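Local atomic coordinates of adenylosuccinate lyase (Francisella tularensis subsp. tularensis SCHU S4, PDB entry 4EEI), a protein that probably catalyses the release of fumarate from adenylosuccinate, giving AMP, and from the related succinylated imidazole carboxamide ribotide, two steps of purine biosynthesis. Residues B[98-103]-B[176-181]; B[111-116]-B[319-324]; B[123-128]-B[156-161]; B[131-136]-B[336-341]; B[362-367]-B[400-405]. One frame throughout, in Å; residues are numbered along the deposited sequence.

Interactions 1, 2 and 3 follow one another along helix 94-131. Their centres lie about 23 Å apart from 1 to 2 and about 16 Å apart from 2 to 3. Interaction 4 begins where that helix ends, and it touches interaction 3 through Lys127 and Val336. Interaction 5 lies farther out, about 35 Å from interaction 4 between centres. Interactions 2 and 4 tie helix 94-131 and the strand after it to residues some 200 positions later. Interaction 1 is the one that reaches the AMP pocket: its segment 98-103 includes Ile98, which touches bound AMP, and the Asp99 side chain is about 8 Å from that ligand. The other four lie away from the known binding sites.

Interaction 1. Residues B[98-103]-B[176-181]; sequences IDSALS and LTVQFS. With EDO (1,2-ethanediol), chain P; EDO (1,2-ethanediol), chain C.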
# COMPACT_ATOMS: atom_id res chain seq x y z
N ILE B 98 -12.72 1.28 -26.18
CA ILE B 98 -12.27 2.01 -24.99
C ILE B 98 -10.80 1.74 -24.68
O ILE B 98 -10.03 2.67 -24.46
CB ILE B 98 -13.08 1.61 -23.74
CG1 ILE B 98 -14.55 1.96 -23.91
CG2 ILE B 98 -12.52 2.27 -22.49
CD1 ILE B 98 -15.46 1.31 -22.87
N ASP B 99 -10.43 0.47 -24.64
CA ASP B 99 -9.09 0.10 -24.22
C ASP B 99 -8.05 0.45 -25.27
O ASP B 99 -6.93 0.84 -24.93
CB ASP B 99 -9.02 -1.40 -23.86
CG ASP B 99 -9.68 -1.72 -22.52
OD1 ASP B 99 -10.13 -0.78 -21.81
OD2 ASP B 99 -9.73 -2.92 -22.17
N SER B 100 -8.40 0.32 -26.55
CA SER B 100 -7.47 0.70 -27.60
C SER B 100 -7.26 2.22 -27.60
O SER B 100 -6.15 2.70 -27.79
CB SER B 100 -7.96 0.20 -28.96
OG SER B 100 -7.94 -1.22 -28.99
N ALA B 101 -8.33 2.97 -27.37
CA ALA B 101 -8.21 4.42 -27.32
C ALA B 101 -7.45 4.83 -26.07
O ALA B 101 -6.70 5.81 -26.09
CB ALA B 101 -9.58 5.08 -27.38
N LEU B 102 -7.64 4.09 -24.98
CA LEU B 102 -6.92 4.39 -23.74
C LEU B 102 -5.42 4.23 -23.95
O LEU B 102 -4.63 5.00 -23.42
CB LEU B 102 -7.40 3.46 -22.62
CG LEU B 102 -6.71 3.57 -21.27
CD1 LEU B 102 -6.83 4.98 -20.73
CD2 LEU B 102 -7.34 2.59 -20.30
N SER B 103 -5.03 3.24 -24.75
CA SER B 103 -3.61 3.06 -25.06
C SER B 103 -3.05 4.26 -25.78
O SER B 103 -1.88 4.61 -25.58
CB SER B 103 -3.38 1.81 -25.90
OG SER B 103 -3.64 0.65 -25.14
N LEU B 176 2.47 -1.13 -24.71
CA LEU B 176 1.08 -0.80 -25.04
C LEU B 176 0.60 -1.61 -26.24
O LEU B 176 1.37 -1.89 -27.15
CB LEU B 176 0.96 0.69 -25.37
CG LEU B 176 1.24 1.65 -24.22
CD1 LEU B 176 1.02 3.08 -24.67
CD2 LEU B 176 0.34 1.31 -23.05
N THR B 177 -0.68 -1.97 -26.23
CA THR B 177 -1.26 -2.77 -27.30
C THR B 177 -2.65 -2.24 -27.63
O THR B 177 -3.18 -1.38 -26.92
CB THR B 177 -1.46 -4.23 -26.84
OG1 THR B 177 -2.22 -4.25 -25.63
CG2 THR B 177 -0.11 -4.94 -26.62
N VAL B 178 -3.25 -2.79 -28.69
CA VAL B 178 -4.66 -2.55 -28.96
C VAL B 178 -5.36 -3.89 -29.16
O VAL B 178 -4.70 -4.93 -29.28
CB VAL B 178 -4.84 -1.65 -30.19
CG1 VAL B 178 -4.25 -0.26 -29.94
CG2 VAL B 178 -4.19 -2.29 -31.41
N GLN B 179 -6.69 -3.88 -29.18
CA GLN B 179 -7.44 -5.10 -29.42
C GLN B 179 -8.65 -4.82 -30.29
O GLN B 179 -9.30 -3.79 -30.16
CB GLN B 179 -7.90 -5.74 -28.10
CG GLN B 179 -8.79 -4.81 -27.25
CD GLN B 179 -9.79 -5.57 -26.39
OE1 GLN B 179 -9.97 -6.78 -26.54
NE2 GLN B 179 -10.46 -4.86 -25.49
N PHE B 180 -8.95 -5.75 -31.20
CA PHE B 180 -10.23 -5.74 -31.89
C PHE B 180 -10.69 -7.19 -31.97
O PHE B 180 -10.69 -7.80 -33.05
CB PHE B 180 -10.09 -5.12 -33.29
CG PHE B 180 -9.61 -3.69 -33.27
CD1 PHE B 180 -10.52 -2.64 -33.20
CD2 PHE B 180 -8.25 -3.40 -33.36
CE1 PHE B 180 -10.08 -1.32 -33.19
CE2 PHE B 180 -7.80 -2.06 -33.36
CZ PHE B 180 -8.72 -1.03 -33.27
N SER B 181 -11.06 -7.75 -30.82
CA SER B 181 -11.31 -9.18 -30.71
C SER B 181 -12.77 -9.52 -30.42
O SER B 181 -13.14 -10.69 -30.36
CB SER B 181 -10.40 -9.79 -29.65
OG SER B 181 -10.50 -9.10 -28.41
C1 EDO P . -3.51 0.10 -21.79
O1 EDO P . -3.11 -1.22 -21.35
C2 EDO P . -4.98 0.09 -22.22
O2 EDO P . -5.14 -0.83 -23.30
C1 EDO C . 4.22 -0.68 -28.43
O1 EDO C . 4.25 -1.93 -27.71
C2 EDO C . 5.00 -0.79 -29.74
O2 EDO C . 4.70 0.32 -30.59
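The carboxylate of Asp99 and the amide of Gln179 lie at the meeting of helix and loop, with their planes only 23° apart. Their nearest atoms, Asp99 OD2 and Gln179 NE2, are 3.9 Å apart. Each group has its own partners: Asp99 OD2 forms a salt bridge with Arg216 and accepts a hydrogen bond from Ile214 N, and Gln179 NE2 donates to Gln212 O. The Phe180 ring has Ser100 OG near its CZ, at an oblique position 4.4 Å away.

Two serines make the direct bonds. Ser100 OG accepts from Gln179 N at 2.9 Å, and this bond is nearly straight at 170°. Standing anti to the carbonyl carbon (chi1 -66°), Ser100 OG lies between Gln179 N and Asp96 O, one turn back, to which it is also bonded. Ser103 OG donates to Thr177 O at 2.7 Å, approaching nearly along the C=O axis. Beside these bonds Val178 CB packs on Ser100 CB at 3.8 Å. Leu176 CD1 reaches the carbonyl Ser103 O at 3.4 Å. A 1,2-ethanediol, probably from the crystallisation liquor, donates through O2 to Asp99 O.

The loop is thus held to the helix beside the AMP pocket, which includes Ile98 and Gln212. The extended segment 176-181 follows helix 151-173 and runs beside the early turns of helix 94-131. Val178 and Phe180 also pack on helix 192-202, and Ser100 and Phe180 meet Val26 of helix 16-33.

Interaction 2. Residues B[111-116]-B[319-324]; sequences SYVIKD and IMVYAL
In Val113 and Val321, CG1 is anti to the backbone N (chi1 177° and 171°) and CG2 anti to the carbonyl carbon; the two CG2 methyls meet at 3.8 Å. The other branch of Val113, CG1, meets Met320 CG at 3.7 Å. The Val113 and Met320 side chains cross at about a right angle. Val113 CG1 also touches Leu324 CD1 at 4.0 Å. Val113 thus touches Met320, Val321 and Leu324.

One turn further on, Asp116 CB packs on Leu324 CB at 4.0 Å. The carboxylate atom Asp116 OD2 lies against the methyl Val321 CG1, 3.3 Å away. On this same flank Tyr112 CB touches Val321 CG2.

The contact joins two helices of the long helical bundle of the lyase 1 family. Helices 94-131 and 304-333 run nearly parallel here: the short axes are 9.3 Å apart at an angle of 19°. Around this pair, Val113 also meets Leu168 of helix 151-173, and Met320 packs on Ile229 of helix 217-244.

No hydrogen bond joins the segments directly. Water 1 bridges them, donating to Asp116 O at 2.8 Å and, more weakly, to Leu324 O. The contact is therefore mainly apolar. Its buried carboxylate on Asp116 forms a salt bridge with Arg325 of helix 304-333, which is consistent with a charged Asp116 among hydrocarbon neighbours.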
# COMPACT_ATOMS: atom_id res chain seq x y z
N SER B 111 4.90 10.19 -23.76
CA SER B 111 5.81 11.01 -24.54
C SER B 111 6.27 12.21 -23.72
O SER B 111 7.43 12.61 -23.77
CB SER B 111 5.15 11.47 -25.84
OG SER B 111 4.88 10.34 -26.65
N TYR B 112 5.34 12.80 -22.97
CA TYR B 112 5.66 13.96 -22.14
C TYR B 112 6.48 13.56 -20.91
O TYR B 112 7.41 14.27 -20.53
CB TYR B 112 4.38 14.70 -21.70
CG TYR B 112 3.75 15.56 -22.77
CD1 TYR B 112 4.31 16.80 -23.12
CD2 TYR B 112 2.59 15.17 -23.41
CE1 TYR B 112 3.73 17.60 -24.10
CE2 TYR B 112 2.00 15.97 -24.39
CZ TYR B 112 2.58 17.18 -24.73
OH TYR B 112 1.99 17.96 -25.70
N VAL B 113 6.12 12.45 -20.29
CA VAL B 113 6.85 11.97 -19.12
C VAL B 113 8.30 11.68 -19.49
O VAL B 113 9.22 12.07 -18.77
CB VAL B 113 6.22 10.70 -18.56
CG1 VAL B 113 7.03 10.16 -17.38
CG2 VAL B 113 4.78 10.99 -18.13
N ILE B 114 8.49 11.01 -20.62
CA ILE B 114 9.83 10.63 -21.06
C ILE B 114 10.68 11.86 -21.38
O ILE B 114 11.86 11.94 -21.00
CB ILE B 114 9.76 9.66 -22.27
CG1 ILE B 114 9.31 8.28 -21.79
CG2 ILE B 114 11.12 9.54 -22.97
CD1 ILE B 114 9.02 7.29 -22.91
N LYS B 115 10.08 12.83 -22.07
CA LYS B 115 10.80 14.06 -22.40
C LYS B 115 11.21 14.77 -21.12
O LYS B 115 12.34 15.23 -20.98
CB LYS B 115 9.91 15.00 -23.23
CG LYS B 115 10.58 16.34 -23.54
CD LYS B 115 9.59 17.35 -24.11
CE LYS B 115 10.28 18.67 -24.48
NZ LYS B 115 11.00 19.31 -23.34
N ASP B 116 10.28 14.84 -20.17
CA ASP B 116 10.57 15.53 -18.91
C ASP B 116 11.51 14.76 -17.99
O ASP B 116 12.31 15.36 -17.28
CB ASP B 116 9.27 15.89 -18.18
CG ASP B 116 8.49 16.99 -18.89
OD1 ASP B 116 9.13 17.89 -19.48
OD2 ASP B 116 7.24 16.95 -18.87
N ILE B 319 0.47 14.44 -12.20
CA ILE B 319 1.41 14.65 -11.11
C ILE B 319 2.84 14.34 -11.57
O ILE B 319 3.77 15.05 -11.21
CB ILE B 319 1.05 13.77 -9.91
CG1 ILE B 319 -0.24 14.28 -9.25
CG2 ILE B 319 2.19 13.77 -8.89
CD1 ILE B 319 -0.83 13.27 -8.24
N MET B 320 3.01 13.28 -12.35
CA MET B 320 4.36 12.88 -12.78
C MET B 320 5.00 13.99 -13.61
O MET B 320 6.15 14.37 -13.39
CB MET B 320 4.32 11.58 -13.58
CG MET B 320 5.69 11.15 -14.11
SD MET B 320 6.85 10.77 -12.78
CE MET B 320 6.22 9.18 -12.24
N VAL B 321 4.26 14.50 -14.59
CA VAL B 321 4.80 15.58 -15.42
C VAL B 321 5.06 16.84 -14.59
O VAL B 321 6.13 17.46 -14.70
CB VAL B 321 3.88 15.87 -16.61
CG1 VAL B 321 4.35 17.13 -17.35
CG2 VAL B 321 3.86 14.68 -17.57
N TYR B 322 4.10 17.21 -13.75
CA TYR B 322 4.28 18.36 -12.85
C TYR B 322 5.53 18.20 -12.00
O TYR B 322 6.33 19.14 -11.87
CB TYR B 322 3.06 18.55 -11.94
CG TYR B 322 3.22 19.68 -10.94
CD1 TYR B 322 2.84 20.97 -11.26
CD2 TYR B 322 3.76 19.45 -9.67
CE1 TYR B 322 2.99 22.01 -10.36
CE2 TYR B 322 3.92 20.50 -8.76
CZ TYR B 322 3.53 21.77 -9.11
OH TYR B 322 3.67 22.82 -8.23
N ALA B 323 5.71 17.02 -11.43
CA ALA B 323 6.80 16.82 -10.48
C ALA B 323 8.15 16.82 -11.17
O ALA B 323 9.11 17.37 -10.65
CB ALA B 323 6.60 15.53 -9.66
N LEU B 324 8.24 16.18 -12.34
CA LEU B 324 9.52 16.12 -13.06
C LEU B 324 9.96 17.51 -13.53
O LEU B 324 11.15 17.81 -13.53
CB LEU B 324 9.43 15.19 -14.26
CG LEU B 324 9.22 13.71 -13.94
CD1 LEU B 324 8.91 12.95 -15.20
CD2 LEU B 324 10.47 13.14 -13.27
O HOH W 1 11.84 17.85 -16.19

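Interaction 3. Residues B[123-128]-B[156-161]; sequences SLLTKA and GAYVEF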
# COMPACT_ATOMS: atom_id res chain seq x y z
N SER B 123 19.59 17.89 -16.30
CA SER B 123 19.84 18.92 -15.30
C SER B 123 20.64 18.40 -14.10
O SER B 123 21.48 19.13 -13.55
CB SER B 123 18.51 19.54 -14.83
OG SER B 123 18.02 20.46 -15.78
N LEU B 124 20.37 17.17 -13.69
CA LEU B 124 21.11 16.53 -12.60
C LEU B 124 22.59 16.34 -12.95
O LEU B 124 23.47 16.59 -12.12
CB LEU B 124 20.48 15.19 -12.22
CG LEU B 124 19.19 15.32 -11.41
CD1 LEU B 124 18.53 13.96 -11.28
CD2 LEU B 124 19.50 15.87 -10.02
N LEU B 125 22.87 15.88 -14.17
CA LEU B 125 24.27 15.72 -14.61
C LEU B 125 24.97 17.07 -14.73
O LEU B 125 26.16 17.22 -14.42
CB LEU B 125 24.32 14.96 -15.95
CG LEU B 125 25.71 14.63 -16.50
CD1 LEU B 125 26.54 13.93 -15.44
CD2 LEU B 125 25.63 13.78 -17.75
N THR B 126 24.23 18.08 -15.20
CA THR B 126 24.76 19.42 -15.27
C THR B 126 25.17 19.89 -13.89
O THR B 126 26.25 20.45 -13.71
CB THR B 126 23.76 20.40 -15.89
OG1 THR B 126 23.62 20.12 -17.29
CG2 THR B 126 24.24 21.84 -15.71
N LYS B 127 24.32 19.64 -12.90
CA LYS B 127 24.65 19.99 -11.53
C LYS B 127 25.84 19.17 -10.99
O LYS B 127 26.70 19.70 -10.31
CB LYS B 127 23.43 19.79 -10.63
CG LYS B 127 23.30 20.85 -9.55
CD LYS B 127 22.99 22.24 -10.14
CE LYS B 127 22.83 23.26 -9.02
NZ LYS B 127 22.16 24.52 -9.46
N ALA B 128 25.87 17.88 -11.32
CA ALA B 128 26.99 17.02 -10.94
C ALA B 128 28.33 17.47 -11.53
O ALA B 128 29.35 17.47 -10.83
CB ALA B 128 26.70 15.56 -11.30
N GLY B 156 24.57 10.45 -8.30
CA GLY B 156 23.85 9.29 -7.79
C GLY B 156 22.37 9.34 -8.11
O GLY B 156 21.73 8.30 -8.34
N ALA B 157 21.81 10.54 -8.09
CA ALA B 157 20.43 10.71 -8.49
C ALA B 157 20.33 10.54 -10.00
O ALA B 157 19.40 9.92 -10.51
CB ALA B 157 19.93 12.06 -8.07
N TYR B 158 21.29 11.12 -10.73
CA TYR B 158 21.31 10.99 -12.19
C TYR B 158 21.22 9.54 -12.65
O TYR B 158 20.35 9.19 -13.45
CB TYR B 158 22.58 11.64 -12.77
CG TYR B 158 22.85 11.32 -14.22
CD1 TYR B 158 22.17 11.98 -15.24
CD2 TYR B 158 23.78 10.36 -14.58
CE1 TYR B 158 22.43 11.70 -16.57
CE2 TYR B 158 24.04 10.06 -15.90
CZ TYR B 158 23.36 10.74 -16.89
OH TYR B 158 23.62 10.44 -18.21
N VAL B 159 22.11 8.69 -12.14
CA VAL B 159 22.12 7.30 -12.60
C VAL B 159 20.83 6.58 -12.23
O VAL B 159 20.37 5.71 -12.98
CB VAL B 159 23.36 6.51 -12.11
CG1 VAL B 159 24.63 7.09 -12.71
CG2 VAL B 159 23.44 6.49 -10.58
N GLU B 160 20.22 6.94 -11.11
CA GLU B 160 18.97 6.30 -10.71
C GLU B 160 17.83 6.69 -11.65
O GLU B 160 17.07 5.84 -12.11
CB GLU B 160 18.59 6.63 -9.26
CG GLU B 160 17.28 5.98 -8.83
CD GLU B 160 16.88 6.28 -7.38
OE1 GLU B 160 17.54 7.14 -6.74
OE2 GLU B 160 15.91 5.65 -6.90
N PHE B 161 17.72 7.99 -11.94
CA PHE B 161 16.72 8.46 -12.89
C PHE B 161 16.98 7.92 -14.30
O PHE B 161 16.03 7.68 -15.05
CB PHE B 161 16.64 10.00 -12.89
CG PHE B 161 15.83 10.56 -11.75
CD1 PHE B 161 14.44 10.51 -11.79
CD2 PHE B 161 16.46 11.11 -10.64
CE1 PHE B 161 13.67 11.02 -10.73
CE2 PHE B 161 15.70 11.64 -9.57
CZ PHE B 161 14.30 11.59 -9.63
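This contact belongs to the long helical bundle that forms the core of the lyase 1 (fumarase/aspartase) family. It joins Leu124 and Leu125 on helix 94-131 to Ala157, Tyr158 and Phe161 on helix 151-173. The two helices follow each other in the chain, with an antiparallel beta hairpin between them. They run in nearly opposite directions, 156° apart, and their short axes approach to 8.7 Å.

Leu124 enters between three residues of the facing helix. Its CD1 methyl meets Phe161 CD2 at 3.6 Å and Ala157 CB at 4.0 Å. Leu124 and Phe161 cross at about a right angle. Closer to the backbone, Leu124 CB lies 4.2 Å from Tyr158 CB. No hydrogen bond crosses the contact, and the grip is purely apolar.

Helix 217-244 packs on the pair: Phe161 meets Ala232 and Ile233, and Leu124 meets Leu236. Val159 and Glu160, next to the contact, pack on Val209 and Asp217 of the third subunit, so this helix also takes part in the assembly.

Tyr158 CG stands anti to the backbone N (chi1 168°), and from there the ring carries one face against Leu125. The CH-pi contact runs from Leu125 CB to the ring centroid of Tyr158 at 4.1 Å, 29° off the ring normal, while Leu125 CD2 lies 3.9 Å from Tyr158 CZ.

Interaction 4. Residues B[131-136]-B[336-341]; sequences TKEIIT and VQRDII. With EDO (1,2-ethanediol), chain R; EDO (1,2-ethanediol), chain X.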
# COMPACT_ATOMS: atom_id res chain seq x y z
N THR B 131 29.57 20.70 -9.80
CA THR B 131 29.99 20.55 -8.41
C THR B 131 30.93 19.36 -8.16
O THR B 131 31.24 19.04 -7.01
CB THR B 131 28.76 20.40 -7.48
OG1 THR B 131 28.02 19.23 -7.86
CG2 THR B 131 27.87 21.62 -7.57
N LYS B 132 31.39 18.73 -9.24
CA LYS B 132 32.25 17.54 -9.15
C LYS B 132 33.53 17.83 -8.33
O LYS B 132 34.04 16.96 -7.62
CB LYS B 132 32.61 17.07 -10.56
CG LYS B 132 33.68 15.98 -10.67
CD LYS B 132 33.75 15.45 -12.12
CE LYS B 132 34.83 14.39 -12.33
NZ LYS B 132 36.19 14.99 -12.37
N GLU B 133 34.01 19.06 -8.44
CA GLU B 133 35.26 19.52 -7.82
C GLU B 133 35.15 19.85 -6.33
O GLU B 133 36.17 19.99 -5.64
CB GLU B 133 35.74 20.79 -8.53
CG GLU B 133 34.72 21.94 -8.45
CD GLU B 133 35.26 23.26 -8.97
OE1 GLU B 133 35.97 23.96 -8.22
OE2 GLU B 133 34.95 23.61 -10.13
N ILE B 134 33.93 20.00 -5.84
CA ILE B 134 33.72 20.47 -4.48
C ILE B 134 33.84 19.31 -3.50
O ILE B 134 33.26 18.25 -3.73
CB ILE B 134 32.33 21.13 -4.34
CG1 ILE B 134 32.22 22.31 -5.31
CG2 ILE B 134 32.07 21.56 -2.91
CD1 ILE B 134 30.86 22.99 -5.30
N ILE B 135 34.59 19.50 -2.42
CA ILE B 135 34.71 18.43 -1.43
C ILE B 135 33.73 18.67 -0.27
O ILE B 135 33.59 19.79 0.23
CB ILE B 135 36.17 18.27 -0.93
CG1 ILE B 135 36.32 17.03 -0.05
CG2 ILE B 135 36.66 19.51 -0.21
CD1 ILE B 135 37.76 16.55 0.06
N THR B 136 33.00 17.61 0.10
CA THR B 136 31.98 17.71 1.15
C THR B 136 32.15 16.55 2.12
O THR B 136 32.86 15.58 1.82
CB THR B 136 30.57 17.67 0.55
OG1 THR B 136 29.60 17.95 1.57
CG2 THR B 136 30.29 16.30 -0.06
N VAL B 336 24.28 26.39 -4.58
CA VAL B 336 25.21 25.54 -3.83
C VAL B 336 26.22 26.43 -3.10
O VAL B 336 26.89 27.28 -3.71
CB VAL B 336 25.91 24.53 -4.76
CG1 VAL B 336 26.91 23.70 -3.99
CG2 VAL B 336 24.88 23.61 -5.44
N GLN B 337 26.32 26.28 -1.78
CA GLN B 337 27.15 27.21 -1.00
C GLN B 337 28.53 26.61 -0.73
O GLN B 337 28.77 26.01 0.32
CB GLN B 337 26.46 27.66 0.29
CG GLN B 337 25.09 28.26 0.04
CD GLN B 337 24.60 29.09 1.20
OE1 GLN B 337 24.59 30.31 1.13
NE2 GLN B 337 24.17 28.43 2.27
N ARG B 338 29.41 26.78 -1.70
CA ARG B 338 30.68 26.07 -1.70
C ARG B 338 31.55 26.28 -0.46
O ARG B 338 32.09 25.33 0.08
CB ARG B 338 31.49 26.44 -2.94
CG ARG B 338 32.83 25.74 -2.95
CD ARG B 338 33.59 26.00 -4.22
NE ARG B 338 34.72 25.08 -4.30
CZ ARG B 338 35.37 24.80 -5.42
NH1 ARG B 338 35.02 25.38 -6.56
NH2 ARG B 338 36.38 23.94 -5.40
N ASP B 339 31.68 27.53 -0.03
CA ASP B 339 32.54 27.80 1.13
C ASP B 339 32.02 27.15 2.41
O ASP B 339 32.81 26.66 3.22
CB ASP B 339 32.77 29.30 1.30
CG ASP B 339 33.68 29.87 0.22
OD1 ASP B 339 34.51 29.11 -0.33
OD2 ASP B 339 33.55 31.08 -0.08
N ILE B 340 30.70 27.14 2.60
CA ILE B 340 30.12 26.44 3.75
C ILE B 340 30.41 24.94 3.67
O ILE B 340 30.78 24.31 4.66
CB ILE B 340 28.60 26.67 3.83
CG1 ILE B 340 28.31 28.09 4.31
CG2 ILE B 340 27.94 25.64 4.78
CD1 ILE B 340 26.87 28.52 4.10
N ILE B 341 30.24 24.39 2.47
CA ILE B 341 30.44 22.96 2.25
C ILE B 341 31.87 22.55 2.55
O ILE B 341 32.11 21.59 3.28
CB ILE B 341 30.12 22.60 0.79
CG1 ILE B 341 28.62 22.72 0.54
CG2 ILE B 341 30.59 21.20 0.47
CD1 ILE B 341 28.25 22.71 -0.93
C1 EDO R . 29.12 30.17 -0.48
O1 EDO R . 29.57 29.64 0.78
C2 EDO R . 30.22 30.04 -1.54
O2 EDO R . 29.62 29.86 -2.83
C1 EDO X . 37.41 17.79 -11.02
O1 EDO X . 36.58 18.92 -10.74
C2 EDO X . 37.53 16.93 -9.77
O2 EDO X . 37.98 15.65 -10.18
O HOH W 2 37.70 21.69 -4.11
O HOH W 3 30.24 19.53 3.84
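Arg338 NH2 donates to water 2 at 2.9 Å and makes a weak bond, bent to 122°, to Glu133 OE1 at 2.8 Å. Water 2 lies in the guanidinium plane at its edge and donates to Glu133 O at 2.8 Å. Glu133 and Arg338 form a salt bridge, but the modelled approach of Arg338 NH1 to Glu133 OE1 is too short, so its detail is doubtful. The carboxylate and guanidinium planes are 84° apart. Arg338 CG is anti to the backbone N (chi1 179°) and the chain stays extended to NE, which carries it past Ile134. Ile134 CG1 covers one guanidinium face, 3.9 Å above the plane and toward the rim.

Beside the charged pair, Ile341 CG2 touches Ile134 CG2 at 3.7 Å and Thr136 CB at 3.5 Å. Water 3 links Thr136 OG1 to Ile341 O.

The type I beta turn Thr131-Ile134, at the end of helix 94-131, and the start of strand 135-140 pack against helix 338-346. Glu342 of that helix binds both Arg338 NE and Ile135 N.

Interaction 5. Residues B[362-367]-B[400-405]; sequences ANTPFM and HNIILD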
# COMPACT_ATOMS: atom_id res chain seq x y z
N ALA B 362 49.27 -1.12 5.90
CA ALA B 362 49.72 -1.47 4.55
C ALA B 362 51.22 -1.30 4.32
O ALA B 362 51.78 -1.89 3.39
CB ALA B 362 48.95 -0.68 3.53
N ASN B 363 51.88 -0.49 5.15
CA ASN B 363 53.28 -0.15 4.90
C ASN B 363 54.28 -0.53 5.98
O ASN B 363 55.48 -0.32 5.82
CB ASN B 363 53.41 1.34 4.57
CG ASN B 363 52.79 1.69 3.23
OD1 ASN B 363 53.32 1.33 2.18
ND2 ASN B 363 51.66 2.39 3.25
N THR B 364 53.80 -1.09 7.08
CA THR B 364 54.69 -1.61 8.12
C THR B 364 54.39 -3.08 8.35
O THR B 364 53.31 -3.55 8.01
CB THR B 364 54.51 -0.86 9.46
OG1 THR B 364 53.31 -1.30 10.11
CG2 THR B 364 54.46 0.64 9.25
N PRO B 365 55.36 -3.81 8.91
CA PRO B 365 55.18 -5.17 9.42
C PRO B 365 54.34 -5.23 10.71
O PRO B 365 53.96 -6.33 11.13
CB PRO B 365 56.61 -5.63 9.73
CG PRO B 365 57.48 -4.79 8.86
CD PRO B 365 56.79 -3.46 8.77
N PHE B 366 54.06 -4.08 11.32
CA PHE B 366 53.26 -4.02 12.54
C PHE B 366 51.84 -4.56 12.34
O PHE B 366 51.36 -4.61 11.21
CB PHE B 366 53.19 -2.58 13.05
CG PHE B 366 54.09 -2.30 14.23
CD1 PHE B 366 54.20 -3.22 15.26
CD2 PHE B 366 54.81 -1.12 14.31
CE1 PHE B 366 55.03 -2.97 16.35
CE2 PHE B 366 55.63 -0.86 15.40
CZ PHE B 366 55.74 -1.79 16.42
N MET B 367 51.17 -4.94 13.42
CA MET B 367 49.78 -5.40 13.30
C MET B 367 48.78 -4.33 13.77
O MET B 367 49.14 -3.41 14.51
CB MET B 367 49.55 -6.75 13.99
CG MET B 367 49.07 -7.86 13.04
SD MET B 367 50.38 -8.68 12.10
CE MET B 367 51.25 -9.52 13.41
N HIS B 400 60.60 3.46 15.79
CA HIS B 400 60.71 2.13 15.20
C HIS B 400 61.72 1.94 14.10
O HIS B 400 61.84 0.83 13.55
CB HIS B 400 59.34 1.65 14.74
CG HIS B 400 58.24 1.89 15.76
ND1 HIS B 400 57.54 3.04 15.81
CD2 HIS B 400 57.75 1.08 16.78
CE1 HIS B 400 56.65 2.97 16.81
NE2 HIS B 400 56.78 1.77 17.41
N ASN B 401 62.45 2.99 13.74
CA ASN B 401 63.44 2.89 12.68
C ASN B 401 62.85 2.45 11.33
O ASN B 401 63.48 1.69 10.59
CB ASN B 401 64.57 1.95 13.09
CG ASN B 401 65.85 2.19 12.32
OD1 ASN B 401 66.94 2.24 12.90
ND2 ASN B 401 65.74 2.34 11.01
N ILE B 402 61.65 2.92 11.03
CA ILE B 402 60.98 2.64 9.76
C ILE B 402 60.94 3.85 8.82
O ILE B 402 60.64 4.97 9.24
CB ILE B 402 59.54 2.09 10.01
CG1 ILE B 402 59.61 0.73 10.71
CG2 ILE B 402 58.76 1.97 8.71
CD1 ILE B 402 58.26 0.08 10.94
N ILE B 403 61.25 3.61 7.55
CA ILE B 403 61.34 4.68 6.56
C ILE B 403 60.09 4.74 5.70
O ILE B 403 59.77 3.79 4.97
CB ILE B 403 62.61 4.54 5.68
CG1 ILE B 403 63.83 5.09 6.42
CG2 ILE B 403 62.44 5.28 4.36
CD1 ILE B 403 64.30 4.24 7.59
N LEU B 404 59.37 5.86 5.78
CA LEU B 404 58.09 6.01 5.10
C LEU B 404 57.97 7.34 4.38
O LEU B 404 58.49 8.36 4.84
CB LEU B 404 56.95 5.90 6.11
CG LEU B 404 56.74 4.56 6.81
CD1 LEU B 404 55.73 4.71 7.92
CD2 LEU B 404 56.27 3.52 5.81
N ASP B 405 57.27 7.35 3.24
CA ASP B 405 56.89 8.60 2.61
C ASP B 405 55.39 8.82 2.82
O ASP B 405 54.58 8.50 1.95
CB ASP B 405 57.24 8.61 1.12
CG ASP B 405 57.06 9.98 0.50
OD1 ASP B 405 57.02 10.97 1.26
OD2 ASP B 405 56.97 10.07 -0.74
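Buried Thr364 against Ile402 is the packed part of this contact, while Asn363 and Pro365 line its exposed side. Ile402 has CG1 anti to the carbonyl carbon (chi1 -65°), and its CD1 sits 4.1 Å from Thr364 CB. The two side chains cross at about a right angle. Thr364 OG1 accepts a weak bond from Phe366 N at 3.1 Å and is also bonded to Leu360 O.

Next to them the edge of Phe366 points toward the face of His400 in an offset edge-to-face pair. The Phe366 and His400 centroids are 5.0 Å apart and the planes meet at 87°. Phe366 CE2 and His400 CD2 are modelled too close, so the fine geometry is doubtful.

On the solvent side single atoms touch. Asn363 CB meets Leu404 CD2 at 3.8 Å, while its amide ND2 bonds back to Phe359 O. Pro365 CD lies 4.4 Å from Ile402 CD1. No hydrogen bond crosses between the segments.

The contact lies among the short C-terminal helices, away from the binding sites. It joins the turn between helices 352-363 and 368-381 to the loop after helix 388-400. Phe366 and His400 both pack on Ile374 of helix 368-381, and Lys86 of the third subunit bonds Thr364 O.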